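Local coordinates for protein haloacid dehalogenase-like hydrolase (Bacteroides thetaiotaomicron, PDB 2RBK) that probably acts as a magnesium-dependent phosphatase of the haloacid dehalogenase superfamily, and here holds vanadate beside a magnesium ion in its active site, at residues E89-A94 and A142-V147; G101-F106 and T151-E156; S113-N118 and P135-E140; V147-P152 and D180-G185. One frame throughout, in Å; residues are numbered along the deposited sequence.

All four contacts lie in the alpha/beta domain that follows the first part of the Rossmann-like core, consistent with a cap domain. Contacts 2 and 4 share Thr151 and Pro152 and flank strand 149-152, which pairs with 104-107 in one and with 180-182 in the other; their centres are about 12 Å apart. Contact 3 extends the sheet beyond strand 112-115. Contact 1 lays helix 87-100 against the end of helix 139-143; it touches contact 2 where Ala142 CB meets Phe106 CD1 at 3.6 Å. Contacts 1 and 3 are remote from the catalytic centre. In contact 4 the Asp180 side chain is about 5 Å from the bound oxido(dioxo)vanadium and about 9 Å from the magnesium ion.

Contact 1 (E89-A94 and A142-V147)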
loop_
_atom_site.group_PDB
_atom_site.type_symbol
_atom_site.label_atom_id
_atom_site.label_comp_id
_atom_site.label_asym_id
_atom_site.label_seq_id
_atom_site.Cartn_x
_atom_site.Cartn_y
_atom_site.Cartn_z
ATOM N N GLU A 89 -18.819 -10.175 4.768
ATOM C CA GLU A 89 -18.340 -8.776 4.826
ATOM C C GLU A 89 -18.177 -8.227 3.419
ATOM O O GLU A 89 -18.433 -7.030 3.194
ATOM C CB GLU A 89 -17.080 -8.730 5.679
ATOM C CG GLU A 89 -17.371 -9.168 7.101
ATOM C CD GLU A 89 -16.295 -8.977 8.143
ATOM O OE1 GLU A 89 -15.707 -7.943 8.275
ATOM O OE2 GLU A 89 -16.092 -9.971 8.894
ATOM N N VAL A 90 -17.779 -9.048 2.450
ATOM C CA VAL A 90 -17.802 -8.621 1.052
ATOM C C VAL A 90 -19.213 -8.211 0.629
ATOM O O VAL A 90 -19.444 -7.146 0.066
ATOM C CB VAL A 90 -17.278 -9.738 0.114
ATOM C CG1 VAL A 90 -17.410 -9.340 -1.350
ATOM C CG2 VAL A 90 -15.842 -10.100 0.447
ATOM N N LYS A 91 -20.167 -9.080 0.943
ATOM C CA LYS A 91 -21.570 -8.821 0.564
ATOM C C LYS A 91 -22.092 -7.585 1.260
ATOM O O LYS A 91 -22.807 -6.785 0.631
ATOM C CB LYS A 91 -22.452 -10.027 0.886
ATOM C CG LYS A 91 -22.166 -11.278 0.056
ATOM C CD LYS A 91 -23.090 -12.431 0.339
ATOM C CE LYS A 91 -22.834 -13.700 -0.418
ATOM N NZ LYS A 91 -22.569 -13.692 -1.881
ATOM N N ALA A 92 -21.729 -7.375 2.525
ATOM C CA ALA A 92 -22.229 -6.200 3.248
ATOM C C ALA A 92 -21.651 -4.923 2.711
ATOM O O ALA A 92 -22.354 -3.906 2.574
ATOM C CB ALA A 92 -21.965 -6.335 4.733
ATOM N N MET A 93 -20.368 -4.922 2.348
ATOM C CA MET A 93 -19.778 -3.746 1.718
ATOM C C MET A 93 -20.404 -3.441 0.363
ATOM O O MET A 93 -20.720 -2.276 0.077
ATOM C CB MET A 93 -18.260 -3.967 1.590
ATOM C CG MET A 93 -17.592 -2.714 1.021
ATOM S SD MET A 93 -17.740 -1.164 1.903
ATOM C CE MET A 93 -16.833 -1.531 3.398
ATOM N N ALA A 94 -20.618 -4.466 -0.437
ATOM C CA ALA A 94 -21.254 -4.269 -1.741
ATOM C C ALA A 94 -22.671 -3.700 -1.558
ATOM O O ALA A 94 -23.038 -2.771 -2.291
ATOM C CB ALA A 94 -21.303 -5.575 -2.506
ATOM N N ALA A 142 -19.780 -8.898 -8.195
ATOM C CA ALA A 142 -18.703 -8.666 -7.209
ATOM C C ALA A 142 -18.961 -9.293 -5.880
ATOM O O ALA A 142 -18.049 -9.837 -5.168
ATOM C CB ALA A 142 -18.532 -7.166 -7.050
ATOM N N SER A 143 -20.206 -9.265 -5.436
ATOM C CA SER A 143 -20.507 -9.726 -4.089
ATOM C C SER A 143 -20.270 -11.227 -3.958
ATOM O O SER A 143 -20.217 -11.690 -2.806
ATOM C CB SER A 143 -21.962 -9.266 -3.888
ATOM O OG SER A 143 -22.860 -10.255 -4.366
ATOM N N ASN A 144 -20.114 -11.931 -5.054
ATOM C CA ASN A 144 -19.915 -13.366 -5.036
ATOM C C ASN A 144 -18.486 -13.822 -5.274
ATOM O O ASN A 144 -18.239 -15.049 -5.287
ATOM C CB ASN A 144 -20.836 -14.055 -6.090
ATOM C CG ASN A 144 -22.289 -13.846 -5.629
ATOM O OD1 ASN A 144 -22.535 -14.029 -4.410
ATOM N ND2 ASN A 144 -23.138 -13.534 -6.587
ATOM N N LYS A 145 -17.551 -12.952 -5.489
ATOM C CA LYS A 145 -16.157 -13.212 -5.779
ATOM C C LYS A 145 -15.392 -13.532 -4.501
ATOM O O LYS A 145 -15.740 -13.086 -3.434
ATOM C CB LYS A 145 -15.521 -11.956 -6.421
ATOM C CG LYS A 145 -16.116 -11.620 -7.837
ATOM C CD LYS A 145 -15.459 -10.365 -8.389
ATOM C CE LYS A 145 -15.879 -10.083 -9.828
ATOM N NZ LYS A 145 -15.049 -10.890 -10.761
ATOM N N GLU A 146 -14.302 -14.237 -4.676
ATOM C CA GLU A 146 -13.324 -14.409 -3.620
ATOM C C GLU A 146 -12.417 -13.151 -3.621
ATOM O O GLU A 146 -11.549 -13.012 -4.493
ATOM C CB GLU A 146 -12.638 -15.740 -3.855
ATOM C CG GLU A 146 -13.604 -16.909 -3.995
ATOM C CD GLU A 146 -14.630 -17.232 -2.931
ATOM O OE1 GLU A 146 -14.213 -17.208 -1.743
ATOM O OE2 GLU A 146 -15.843 -17.559 -3.166
ATOM N N VAL A 147 -12.646 -12.283 -2.694
ATOM C CA VAL A 147 -12.072 -10.960 -2.719
ATOM C C VAL A 147 -10.935 -10.855 -1.691
ATOM O O VAL A 147 -11.135 -11.161 -0.505
ATOM C CB VAL A 147 -13.156 -9.911 -2.485
ATOM C CG1 VAL A 147 -12.585 -8.511 -2.436
ATOM C CG2 VAL A 147 -14.224 -10.003 -3.567
HETATM O O HOH W 1 -24.986 -11.887 -2.705
#
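Lys91 NZ stands over one side of the flat Ser143 carbonyl group, 3.2 Å from Ser143 O. The bond comes from above, with NZ lifted 54° out of the carbonyl plane and the C=O...N angle closed to 118°. Lys91 CG also rests on this oxygen, at 3.5 Å. The second flat group, the Asn144 amide, brings OD1 to 2.6 Å from Lys91 NZ, but the angle is poor and the pair does not count as a hydrogen bond. The lysine chain runs extended as far as CE; a bend at chi4 (-46°) then sets NZ over the end of the short helix. A water accepts from Lys91 NZ and donates to Ser143 OG, while that hydroxyl also bonds Glu140 O. Gln87 NE2 is a further donor to Ser143 O, so the oxygen is gripped by two side chains.

Beyond these polar groups the contact is apolar. Val90 CG1 meets Val147 CG2 at 3.9 Å, the two side chains crossing obliquely, and Val90 CG2 lies near Val147 CB. One turn further along the helix, Ala94 CB touches Ser143 CB at 4.0 Å. Helix 87-100 thus packs against the C-terminal end of helix 139-143 and the loop that follows it, and both helices rest on Phe106 of the antiparallel sheet, as in an alpha/beta cap domain.

Contact 2 (G101-F106 and T151-E156)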
loop_
_atom_site.group_PDB
_atom_site.type_symbol
_atom_site.label_atom_id
_atom_site.label_comp_id
_atom_site.label_asym_id
_atom_site.label_seq_id
_atom_site.Cartn_x
_atom_site.Cartn_y
_atom_site.Cartn_z
ATOM N N GLY A 101 -24.895 4.750 -3.213
ATOM C CA GLY A 101 -24.492 5.296 -4.475
ATOM C C GLY A 101 -23.046 5.676 -4.602
ATOM O O GLY A 101 -22.779 6.718 -5.231
ATOM N N VAL A 102 -22.152 4.874 -4.003
ATOM C CA VAL A 102 -20.729 5.119 -4.202
ATOM C C VAL A 102 -20.078 3.910 -4.816
ATOM O O VAL A 102 -20.519 2.765 -4.692
ATOM C CB VAL A 102 -20.053 5.517 -2.899
ATOM C CG1 VAL A 102 -20.720 6.743 -2.273
ATOM C CG2 VAL A 102 -20.123 4.419 -1.886
ATOM N N PRO A 103 -18.973 4.152 -5.537
ATOM C CA PRO A 103 -18.301 3.051 -6.213
ATOM C C PRO A 103 -17.424 2.246 -5.247
ATOM O O PRO A 103 -17.040 2.691 -4.147
ATOM C CB PRO A 103 -17.377 3.742 -7.217
ATOM C CG PRO A 103 -17.387 5.186 -6.894
ATOM C CD PRO A 103 -18.466 5.455 -5.901
ATOM N N CYS A 104 -17.078 1.045 -5.714
ATOM C CA CYS A 104 -16.192 0.176 -4.938
ATOM C C CYS A 104 -15.427 -0.726 -5.903
ATOM O O CYS A 104 -16.016 -1.286 -6.819
ATOM C CB CYS A 104 -16.990 -0.648 -3.943
ATOM S SG CYS A 104 -15.984 -1.545 -2.731
ATOM N N ILE A 105 -14.123 -0.816 -5.683
ATOM C CA ILE A 105 -13.225 -1.732 -6.391
ATOM C C ILE A 105 -13.146 -3.021 -5.610
ATOM O O ILE A 105 -13.074 -3.051 -4.361
ATOM C CB ILE A 105 -11.844 -1.102 -6.582
ATOM C CG1 ILE A 105 -11.910 0.153 -7.448
ATOM C CG2 ILE A 105 -10.809 -2.068 -7.057
ATOM C CD1 ILE A 105 -10.671 1.005 -7.380
ATOM N N PHE A 106 -13.192 -4.144 -6.343
ATOM C CA PHE A 106 -13.075 -5.492 -5.773
ATOM C C PHE A 106 -11.909 -6.181 -6.412
ATOM O O PHE A 106 -11.900 -6.343 -7.652
ATOM C CB PHE A 106 -14.370 -6.297 -5.959
ATOM C CG PHE A 106 -15.558 -5.732 -5.220
ATOM C CD1 PHE A 106 -16.315 -4.702 -5.767
ATOM C CD2 PHE A 106 -15.917 -6.204 -3.970
ATOM C CE1 PHE A 106 -17.362 -4.182 -5.080
ATOM C CE2 PHE A 106 -16.998 -5.699 -3.312
ATOM C CZ PHE A 106 -17.728 -4.653 -3.861
ATOM N N THR A 151 -11.978 -1.696 -2.156
ATOM C CA THR A 151 -11.642 -0.264 -2.054
ATOM C C THR A 151 -12.894 0.567 -2.285
ATOM O O THR A 151 -13.168 0.958 -3.450
ATOM C CB THR A 151 -10.486 0.040 -2.994
ATOM O OG1 THR A 151 -9.373 -0.789 -2.605
ATOM C CG2 THR A 151 -10.107 1.495 -2.872
ATOM N N PRO A 152 -13.670 0.781 -1.243
ATOM C CA PRO A 152 -14.847 1.645 -1.346
ATOM C C PRO A 152 -14.477 3.115 -1.315
ATOM O O PRO A 152 -13.602 3.560 -0.581
ATOM C CB PRO A 152 -15.666 1.275 -0.065
ATOM C CG PRO A 152 -14.589 0.889 0.897
ATOM C CD PRO A 152 -13.585 0.129 0.093
ATOM N N PHE A 153 -15.194 3.907 -2.152
ATOM C CA PHE A 153 -14.981 5.340 -2.233
ATOM C C PHE A 153 -15.941 5.977 -1.230
ATOM O O PHE A 153 -16.979 6.567 -1.555
ATOM C CB PHE A 153 -15.205 5.833 -3.674
ATOM C CG PHE A 153 -14.029 5.509 -4.541
ATOM C CD1 PHE A 153 -13.829 4.170 -4.889
ATOM C CD2 PHE A 153 -13.073 6.401 -5.003
ATOM C CE1 PHE A 153 -12.757 3.815 -5.670
ATOM C CE2 PHE A 153 -11.988 6.052 -5.801
ATOM C CZ PHE A 153 -11.811 4.706 -6.105
ATOM N N ILE A 154 -15.608 5.811 0.074
ATOM C CA ILE A 154 -16.439 6.285 1.214
ATOM C C ILE A 154 -15.671 7.285 2.025
ATOM O O ILE A 154 -14.459 7.183 2.169
ATOM C CB ILE A 154 -16.873 5.087 2.094
ATOM C CG1 ILE A 154 -15.715 4.218 2.595
ATOM C CG2 ILE A 154 -17.925 4.301 1.293
ATOM C CD1 ILE A 154 -16.159 3.141 3.547
ATOM N N THR A 155 -16.426 8.253 2.574
ATOM C CA THR A 155 -15.869 9.201 3.520
ATOM C C THR A 155 -15.617 8.514 4.870
ATOM O O THR A 155 -16.113 7.424 5.096
ATOM C CB THR A 155 -16.827 10.389 3.767
ATOM O OG1 THR A 155 -18.032 9.844 4.375
ATOM C CG2 THR A 155 -17.255 11.156 2.547
ATOM N N GLU A 156 -14.953 9.237 5.809
ATOM C CA GLU A 156 -14.778 8.729 7.200
ATOM C C GLU A 156 -16.138 8.549 7.859
ATOM O O GLU A 156 -16.342 7.573 8.584
ATOM C CB GLU A 156 -13.834 9.677 7.903
ATOM C CG GLU A 156 -12.406 9.673 7.355
ATOM C CD GLU A 156 -11.497 10.371 8.352
ATOM O OE1 GLU A 156 -11.395 9.896 9.502
ATOM O OE2 GLU A 156 -10.867 11.363 7.982
#
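Phe153, just past the end of strand 149-152, reaches across to Pro103 and to Ile105 of strand 104-107. Its CB lies 3.7 Å from Pro103 O and also packs on Pro103 CG, the proline and phenylalanine side chains crossing at about a right angle. Chi1 (-77°) sets CG anti to the carbonyl carbon. The ring meets the neighbouring segment by its rim, Phe153 CD1 coming to 3.6 Å from Pro103 O. Further out, Phe153 CE1 is 3.9 Å from Ile105 CD1, and Phe153 CZ lies near that same methyl, which sits at the ring edge in its plane. Pro103 O thus has two roles, since it also accepts the nearly straight bond from Phe153 N (3.0 Å, 170° at the hydrogen).

Behind the ring the backbones run antiparallel. Ile105 and Thr151 form a hydrogen-bonded pair, with Thr151 N 2.8 Å from Ile105 O and Ile105 N donating back to Thr151 O. Cys104 and Pro152 make the adjoining non-hydrogen-bonded pair on the other face, where Cys104 SG lies 3.6 Å from Pro152 N. The regular pairing stops at Phe153, the centre of an inverse gamma turn. Val102 CB still meets Phe153 O at 3.5 Å, and Val102 CG2 packs on Ile154 CG2.

Strand 104-107 is the middle strand, between 112-115 and 149-152. Helix 87-100 packs on the Cys104 and Pro152 face through Met93 and Cys97, whereas helix 119-128 covers Ile105 and Phe153 with Met120, Val121 and Phe125.

Contact 3 (S113-N118 and P135-E140)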
loop_
_atom_site.group_PDB
_atom_site.type_symbol
_atom_site.label_atom_id
_atom_site.label_comp_id
_atom_site.label_asym_id
_atom_site.label_seq_id
_atom_site.Cartn_x
_atom_site.Cartn_y
_atom_site.Cartn_z
ATOM N N SER A 113 -11.874 -5.424 -10.545
ATOM C CA SER A 113 -13.129 -4.876 -11.071
ATOM C C SER A 113 -13.563 -3.675 -10.293
ATOM O O SER A 113 -13.218 -3.508 -9.126
ATOM C CB SER A 113 -14.220 -5.951 -10.940
ATOM O OG SER A 113 -13.879 -7.187 -11.440
ATOM N N VAL A 114 -14.416 -2.864 -10.910
ATOM C CA VAL A 114 -15.054 -1.728 -10.223
ATOM C C VAL A 114 -16.528 -1.781 -10.474
ATOM O O VAL A 114 -16.982 -2.145 -11.566
ATOM C CB VAL A 114 -14.397 -0.407 -10.637
ATOM C CG1 VAL A 114 -14.572 -0.116 -12.135
ATOM C CG2 VAL A 114 -14.915 0.727 -9.790
ATOM N N CYS A 115 -17.281 -1.414 -9.421
ATOM C CA CYS A 115 -18.730 -1.394 -9.478
ATOM C C CYS A 115 -19.182 0.076 -9.470
ATOM O O CYS A 115 -18.770 0.856 -8.626
ATOM C CB CYS A 115 -19.329 -2.141 -8.340
ATOM S SG CYS A 115 -18.832 -3.870 -8.247
ATOM N N GLN A 116 -20.048 0.435 -10.442
ATOM C CA GLN A 116 -20.635 1.756 -10.568
ATOM C C GLN A 116 -19.630 2.901 -10.468
ATOM O O GLN A 116 -19.783 3.883 -9.700
ATOM C CB GLN A 116 -21.792 1.931 -9.575
ATOM C CG GLN A 116 -22.893 0.900 -9.648
ATOM C CD GLN A 116 -23.700 0.960 -10.898
ATOM O OE1 GLN A 116 -23.938 2.066 -11.448
ATOM N NE2 GLN A 116 -24.274 -0.166 -11.320
ATOM N N PRO A 117 -18.584 2.831 -11.278
ATOM C CA PRO A 117 -17.590 3.886 -11.194
ATOM C C PRO A 117 -18.170 5.285 -11.480
ATOM O O PRO A 117 -19.024 5.375 -12.368
ATOM C CB PRO A 117 -16.570 3.476 -12.244
ATOM C CG PRO A 117 -17.283 2.585 -13.232
ATOM C CD PRO A 117 -18.281 1.882 -12.355
ATOM N N ASN A 118 -17.743 6.306 -10.755
ATOM C CA ASN A 118 -18.331 7.671 -10.853
ATOM C C ASN A 118 -17.218 8.736 -10.808
ATOM O O ASN A 118 -16.032 8.411 -11.003
ATOM C CB ASN A 118 -19.432 7.928 -9.865
ATOM C CG ASN A 118 -19.007 8.084 -8.430
ATOM O OD1 ASN A 118 -17.835 8.142 -8.143
ATOM N ND2 ASN A 118 -19.965 8.182 -7.484
ATOM N N PRO A 135 -11.986 -2.743 -15.329
ATOM C CA PRO A 135 -13.249 -3.183 -15.925
ATOM C C PRO A 135 -14.395 -3.111 -14.943
ATOM O O PRO A 135 -14.245 -3.351 -13.744
ATOM C CB PRO A 135 -12.997 -4.656 -16.248
ATOM C CG PRO A 135 -11.543 -4.829 -16.235
ATOM C CD PRO A 135 -10.968 -3.830 -15.298
ATOM N N THR A 136 -15.564 -2.754 -15.458
ATOM C CA THR A 136 -16.762 -2.672 -14.678
ATOM C C THR A 136 -17.501 -3.985 -14.576
ATOM O O THR A 136 -17.651 -4.681 -15.560
ATOM C CB THR A 136 -17.697 -1.597 -15.307
ATOM O OG1 THR A 136 -17.132 -0.324 -15.211
ATOM C CG2 THR A 136 -19.072 -1.549 -14.619
ATOM N N VAL A 137 -17.980 -4.309 -13.387
ATOM C CA VAL A 137 -18.853 -5.447 -13.152
ATOM C C VAL A 137 -19.971 -4.969 -12.222
ATOM O O VAL A 137 -19.809 -3.961 -11.492
ATOM C CB VAL A 137 -18.134 -6.664 -12.565
ATOM C CG1 VAL A 137 -16.957 -7.028 -13.475
ATOM C CG2 VAL A 137 -17.735 -6.533 -11.144
ATOM N N SER A 138 -21.071 -5.729 -12.198
ATOM C CA SER A 138 -22.146 -5.409 -11.284
ATOM C C SER A 138 -21.760 -5.678 -9.856
ATOM O O SER A 138 -20.958 -6.558 -9.540
ATOM C CB SER A 138 -23.422 -6.160 -11.635
ATOM O OG SER A 138 -23.226 -7.549 -11.317
ATOM N N PHE A 139 -22.430 -4.974 -8.923
ATOM C CA PHE A 139 -22.283 -5.270 -7.512
ATOM C C PHE A 139 -22.680 -6.705 -7.213
ATOM O O PHE A 139 -22.078 -7.342 -6.352
ATOM C CB PHE A 139 -23.087 -4.322 -6.641
ATOM C CG PHE A 139 -22.419 -3.004 -6.325
ATOM C CD1 PHE A 139 -22.865 -1.808 -6.837
ATOM C CD2 PHE A 139 -21.310 -2.986 -5.473
ATOM C CE1 PHE A 139 -22.246 -0.647 -6.474
ATOM C CE2 PHE A 139 -20.726 -1.815 -5.112
ATOM C CZ PHE A 139 -21.195 -0.617 -5.644
ATOM N N GLU A 140 -23.717 -7.211 -7.888
ATOM C CA GLU A 140 -24.137 -8.574 -7.680
ATOM C C GLU A 140 -23.011 -9.546 -7.982
ATOM O O GLU A 140 -22.684 -10.455 -7.191
ATOM C CB GLU A 140 -25.415 -8.902 -8.473
ATOM C CG GLU A 140 -25.940 -10.278 -8.148
ATOM C CD GLU A 140 -26.615 -10.376 -6.805
ATOM O OE1 GLU A 140 -25.963 -10.749 -5.804
ATOM O OE2 GLU A 140 -27.846 -10.063 -6.798
HETATM O O HOH W 2 -24.673 -2.948 -9.870
HETATM O O HOH W 3 -21.376 -1.677 -11.898
#
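A single bridge joins Val114, on the outer strand 112-115, to Thr136, in the chain leading into helix 139-143. The two backbones run roughly the same way: Val114 N donates to Pro135 O at 2.9 Å, and Val137 N returns a bond to Val114 O at 3.0 Å. Ser113 CB packs on Val137 CG2 at 3.6 Å.

Past the bridge, Cys115 meets Phe139 squarely. Its CB lies over the ring centre, 3.4 Å from the centroid and 8° off the normal, a CH-pi contact; SG follows over the same face at 4.3 Å, a sulfur-aromatic contact. Gln116 CG approaches Phe139 CE1 obliquely, at 3.6 Å. One water joins Gln116 N to Val137 O, and a second accepts from both Gln116 NE2 and Phe139 N. An alanine in place of Phe139 would probably leave Cys115 CB without the ring beneath it and open a gap beside Cys104, Phe106 and Cys97, which the ring also touches.

Ser138 is the N-cap, its OG accepting from Glu141 N. The whole is a single bridge of parallel type, leading straight into a side-chain-capped helix, at the border of the cap-like domain's sheet.

Contact 4 (V147-P152 and D180-G185); sequences VIQMTP and DVTAKG
Thr151 and Asp180 turn alike, OG1 (chi1 -59°) and CG (chi1 -67°) each standing anti to its own carbonyl carbon, and this lays the two side chains side by side, pointing the same way. Thr151 OG1 donates to Asp180 OD1 at 2.7 Å, on the anti side of the carboxylate. Gln149 is extended from its backbone, CG anti to N, and stacks its amide on that carboxylate with the planes 6° apart; Gln149 NE2 is 3.6 Å from Asp180 OD1. Gly44 O takes the amide NH2, while Asn69 ND2 donates to both Gln149 OE1 and Asp180 OD2.

Strands 149-152 and 180-182 run antiparallel, with Met150 and Val181 a hydrogen-bonded pair: Met150 N to Val181 O is 3.0 Å and Val181 N to Met150 O 2.8 Å. Against strand 104-107, Ile148 and Gln149 both face Val107, a classic beta bulge.

An alanine in place of Asp180 would probably leave Thr151 OG1 without its acceptor and the Gln149 amide without its stacking partner, close to the vanadate pocket to which Gly44 and Trp174 belong. Val181 CG1 meets Met150 CE at 3.9 Å, and its CG2 packs on Pro152 CD. Water links Ile148 O to Ala183 N.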
loop_
_atom_site.group_PDB
_atom_site.type_symbol
_atom_site.label_atom_id
_atom_site.label_comp_id
_atom_site.label_asym_id
_atom_site.label_seq_id
_atom_site.Cartn_x
_atom_site.Cartn_y
_atom_site.Cartn_z
ATOM N N VAL A 147 -12.646 -12.283 -2.694
ATOM C CA VAL A 147 -12.072 -10.960 -2.719
ATOM C C VAL A 147 -10.935 -10.855 -1.691
ATOM O O VAL A 147 -11.135 -11.161 -0.505
ATOM C CB VAL A 147 -13.156 -9.911 -2.485
ATOM C CG1 VAL A 147 -12.585 -8.511 -2.436
ATOM C CG2 VAL A 147 -14.224 -10.003 -3.567
ATOM N N ILE A 148 -9.796 -10.388 -2.143
ATOM C CA ILE A 148 -8.627 -10.138 -1.297
ATOM C C ILE A 148 -8.634 -8.747 -0.733
ATOM O O ILE A 148 -8.282 -8.517 0.456
ATOM C CB ILE A 148 -7.337 -10.393 -2.071
ATOM C CG1 ILE A 148 -7.357 -11.820 -2.660
ATOM C CG2 ILE A 148 -6.132 -10.139 -1.207
ATOM C CD1 ILE A 148 -6.102 -12.252 -3.326
ATOM N N GLN A 149 -9.085 -7.744 -1.490
ATOM C CA GLN A 149 -9.161 -6.374 -1.036
ATOM C C GLN A 149 -10.364 -5.696 -1.707
ATOM O O GLN A 149 -10.626 -5.913 -2.876
ATOM C CB GLN A 149 -7.878 -5.578 -1.352
ATOM C CG GLN A 149 -7.924 -4.135 -0.848
ATOM C CD GLN A 149 -6.545 -3.510 -0.936
ATOM O OE1 GLN A 149 -5.766 -3.660 0.038
ATOM N NE2 GLN A 149 -6.182 -2.877 -2.033
ATOM N N MET A 150 -11.076 -4.873 -0.922
ATOM C CA MET A 150 -12.087 -3.981 -1.470
ATOM C C MET A 150 -11.685 -2.562 -1.221
ATOM O O MET A 150 -11.151 -2.252 -0.152
ATOM C CB MET A 150 -13.431 -4.195 -0.802
ATOM C CG MET A 150 -14.014 -5.490 -0.804
ATOM S SD MET A 150 -15.480 -5.700 0.150
ATOM C CE MET A 150 -15.233 -5.590 1.857
ATOM N N THR A 151 -11.978 -1.696 -2.156
ATOM C CA THR A 151 -11.642 -0.264 -2.054
ATOM C C THR A 151 -12.894 0.567 -2.285
ATOM O O THR A 151 -13.168 0.958 -3.450
ATOM C CB THR A 151 -10.486 0.040 -2.994
ATOM O OG1 THR A 151 -9.373 -0.789 -2.605
ATOM C CG2 THR A 151 -10.107 1.495 -2.872
ATOM N N PRO A 152 -13.670 0.781 -1.243
ATOM C CA PRO A 152 -14.847 1.645 -1.346
ATOM C C PRO A 152 -14.477 3.115 -1.315
ATOM O O PRO A 152 -13.602 3.560 -0.581
ATOM C CB PRO A 152 -15.666 1.275 -0.065
ATOM C CG PRO A 152 -14.589 0.889 0.897
ATOM C CD PRO A 152 -13.585 0.129 0.093
ATOM N N ASP A 180 -9.005 1.170 1.791
ATOM C CA ASP A 180 -8.766 -0.214 1.457
ATOM C C ASP A 180 -9.185 -1.099 2.623
ATOM O O ASP A 180 -8.781 -0.843 3.765
ATOM C CB ASP A 180 -7.283 -0.469 1.183
ATOM C CG ASP A 180 -6.728 0.194 -0.061
ATOM O OD1 ASP A 180 -7.454 0.346 -1.070
ATOM O OD2 ASP A 180 -5.493 0.513 0.017
ATOM N N VAL A 181 -9.927 -2.139 2.325
ATOM C CA VAL A 181 -10.480 -3.069 3.292
ATOM C C VAL A 181 -9.884 -4.444 2.992
ATOM O O VAL A 181 -9.972 -4.931 1.863
ATOM C CB VAL A 181 -11.996 -3.086 3.197
ATOM C CG1 VAL A 181 -12.575 -4.029 4.268
ATOM C CG2 VAL A 181 -12.572 -1.699 3.391
ATOM N N THR A 182 -9.303 -5.077 4.036
ATOM C CA THR A 182 -8.685 -6.383 3.959
ATOM C C THR A 182 -9.104 -7.190 5.172
ATOM O O THR A 182 -9.705 -6.685 6.120
ATOM C CB THR A 182 -7.152 -6.249 3.882
ATOM O OG1 THR A 182 -6.743 -5.416 4.978
ATOM C CG2 THR A 182 -6.682 -5.703 2.537
ATOM N N ALA A 183 -8.781 -8.494 5.152
ATOM C CA ALA A 183 -9.187 -9.366 6.235
ATOM C C ALA A 183 -8.423 -9.092 7.522
ATOM O O ALA A 183 -7.400 -8.395 7.572
ATOM C CB ALA A 183 -8.991 -10.821 5.791
ATOM N N LYS A 184 -8.925 -9.676 8.616
ATOM C CA LYS A 184 -8.405 -9.508 9.960
ATOM C C LYS A 184 -6.908 -9.655 10.018
ATOM O O LYS A 184 -6.347 -10.656 9.635
ATOM C CB LYS A 184 -9.043 -10.568 10.878
ATOM C CG LYS A 184 -8.592 -10.695 12.302
ATOM C CD LYS A 184 -9.313 -9.585 13.066
ATOM C CE LYS A 184 -9.117 -9.769 14.557
ATOM N NZ LYS A 184 -9.487 -8.446 15.169
ATOM N N GLY A 185 -6.248 -8.607 10.576
ATOM C CA GLY A 185 -4.830 -8.637 10.778
ATOM C C GLY A 185 -3.997 -8.270 9.572
ATOM O O GLY A 185 -2.789 -8.082 9.732
HETATM O O HOH W 4 -7.943 -9.896 2.784
#